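Local coordinates for transcriptional regulatory protein RcsB (Escherichia coli, PDB 5I4C) that regulates transcription as the DNA-binding response regulator of the Rcs phosphorelay, controlling genes for capsule synthesis, biofilm formation and cell division, at the interface of chains A and B. Residues are numbered along the deposited sequence; one frame, centred on the assembly and turned at random. Chains: chain A/B, Transcriptional regulatory protein RcsB.

The interface of chains A and B. Residues chain A 15, 18-19, 22, 109-110, 112-113; chain B 14, 17.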
loop_
_atom_site.group_PDB
_atom_site.type_symbol
_atom_site.label_atom_id
_atom_site.label_comp_id
_atom_site.label_asym_id
_atom_site.label_seq_id
_atom_site.Cartn_x
_atom_site.Cartn_y
_atom_site.Cartn_z
ATOM N N VAL A 15 1.114 -2.733 -1.855
ATOM C CA VAL A 15 -0.037 -2.684 -2.740
ATOM C C VAL A 15 -0.475 -4.099 -3.109
ATOM O O VAL A 15 -1.683 -4.453 -3.045
ATOM C CB VAL A 15 0.249 -1.820 -4.006
ATOM C CG1 VAL A 15 -0.901 -1.888 -4.994
ATOM C CG2 VAL A 15 0.540 -0.360 -3.654
ATOM N N GLY A 18 -2.199 -5.816 -0.054
ATOM C CA GLY A 18 -3.593 -5.337 0.184
ATOM C C GLY A 18 -4.559 -5.938 -0.819
ATOM O O GLY A 18 -5.611 -6.442 -0.462
ATOM N N ILE A 19 -4.150 -5.905 -2.092
ATOM C CA ILE A 19 -4.925 -6.491 -3.153
ATOM C C ILE A 19 -5.131 -8.002 -2.925
ATOM O O ILE A 19 -6.249 -8.490 -3.001
ATOM C CB ILE A 19 -4.313 -6.179 -4.535
ATOM C CG1 ILE A 19 -4.436 -4.666 -4.770
ATOM C CG2 ILE A 19 -5.084 -6.959 -5.600
ATOM C CD1 ILE A 19 -3.833 -4.139 -6.060
ATOM N N SER A 22 -7.660 -8.596 -0.165
ATOM C CA SER A 22 -9.002 -8.304 -0.576
ATOM C C SER A 22 -9.551 -9.437 -1.489
ATOM O O SER A 22 -10.690 -9.939 -1.327
ATOM C CB SER A 22 -9.056 -6.948 -1.280
ATOM O OG SER A 22 -10.316 -6.941 -1.963
ATOM N N LYS A 109 -5.790 3.322 -7.280
ATOM C CA LYS A 109 -4.979 2.354 -6.564
ATOM C C LYS A 109 -5.290 2.376 -5.075
ATOM O O LYS A 109 -5.405 1.338 -4.414
ATOM C CB LYS A 109 -3.494 2.688 -6.797
ATOM C CG LYS A 109 -2.567 1.633 -6.245
ATOM C CD LYS A 109 -1.109 2.069 -6.142
ATOM C CE LYS A 109 -0.534 2.138 -7.488
ATOM N NZ LYS A 109 0.926 2.048 -7.441
ATOM N N GLN A 110 -5.378 3.547 -4.495
ATOM C CA GLN A 110 -5.571 3.574 -3.030
ATOM C C GLN A 110 -6.911 2.983 -2.562
ATOM O O GLN A 110 -7.056 2.666 -1.417
ATOM C CB GLN A 110 -5.362 4.962 -2.483
ATOM C CG GLN A 110 -3.939 5.481 -2.730
ATOM C CD GLN A 110 -2.883 4.628 -2.033
ATOM O OE1 GLN A 110 -3.067 4.244 -0.881
ATOM N NE2 GLN A 110 -1.751 4.324 -2.760
ATOM N N ALA A 112 -8.203 0.299 -4.205
ATOM C CA ALA A 112 -8.298 -1.029 -4.803
ATOM C C ALA A 112 -8.938 -2.150 -3.972
ATOM O O ALA A 112 -9.706 -2.938 -4.515
ATOM C CB ALA A 112 -6.924 -1.448 -5.346
ATOM N N PRO A 113 -8.689 -2.205 -2.643
ATOM C CA PRO A 113 -9.282 -3.330 -1.933
ATOM C C PRO A 113 -10.778 -3.350 -1.943
ATOM O O PRO A 113 -11.316 -4.435 -2.046
ATOM C CB PRO A 113 -8.793 -3.163 -0.483
ATOM C CG PRO A 113 -7.521 -2.359 -0.601
ATOM C CD PRO A 113 -7.713 -1.463 -1.809
ATOM N N ILE B 14 -4.208 2.541 1.173
ATOM C CA ILE B 14 -3.815 1.132 1.056
ATOM C C ILE B 14 -2.726 0.704 2.039
ATOM O O ILE B 14 -2.639 -0.462 2.320
ATOM C CB ILE B 14 -3.454 0.721 -0.413
ATOM C CG1 ILE B 14 -3.795 -0.772 -0.658
ATOM C CG2 ILE B 14 -2.051 1.054 -0.710
ATOM C CD1 ILE B 14 -4.009 -1.071 -2.107
ATOM N N PHE B 17 -4.726 -0.026 5.187
ATOM C CA PHE B 17 -5.432 -1.296 4.983
ATOM C C PHE B 17 -4.521 -2.488 5.244
ATOM O O PHE B 17 -4.902 -3.407 5.990
ATOM C CB PHE B 17 -5.953 -1.344 3.538
ATOM C CG PHE B 17 -6.700 -2.582 3.201
ATOM C CD1 PHE B 17 -7.990 -2.756 3.614
ATOM C CD2 PHE B 17 -6.105 -3.582 2.519
ATOM C CE1 PHE B 17 -8.676 -3.931 3.275
ATOM C CE2 PHE B 17 -6.731 -4.773 2.225
ATOM C CZ PHE B 17 -8.049 -4.939 2.568
#
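B:Ile14 and B:Phe17, one turn apart on the helix 13-23 of chain B, enter a groove of chain A whose walls are its own helix 13-23 and the segment running from the 3-10 helix 109-111 into the helix 112-124. The site illustrates how a two-fold dimer of receiver domains can use one helix both to probe and to receive, since each contact recurs with the chains exchanged. RcsB forms homodimers, although the structure alone does not show whether this pairing is the one used on DNA.

B:Ile14 goes in tip first. Its CD1 methyl comes 3.7 Å from CD of A:Pro113 and also meets the backbone O of A:Lys109, while CG2 is turned towards the amide of A:Gln110 and, more distantly, CG2 of A:Val15. Chi1 of -149° swings CG1, and with it the CD1 tip, away from the backbone N towards A:Pro113 and sets CG2 between the backbone N and the carbonyl carbon. At the first turn of the same helix, the backbone N of B:Ile14 donates a hydrogen bond of 2.9 Å to OE1 of A:Gln110. It is fairly straight, 160° at the hydrogen, with the donor tilted from the plane of the side-chain amide. A:Gln110 thus acts much like a helix cap supplied by the partner chain, its bend at chi2 (-62°) turning OE1 back towards that N-H and its amide packed across the isoleucine branch.

B:Phe17 extends the apolar contact along the groove. Its ring reaches across to A:Pro113, whose CB sits over one face, offset toward the rim and 3.7 Å from the centroid in a CH-pi contact. A:Gly18, without a side chain, lets the ring edge approach its backbone: CA lies in the ring plane, 3.8 Å from CE2. Behind the proline, a second-shell bond links the two walls of the groove within chain A: OG of A:Ser22 donates to the backbone O of A:Pro113 at 2.7 Å, in the carbonyl plane and on a lone pair.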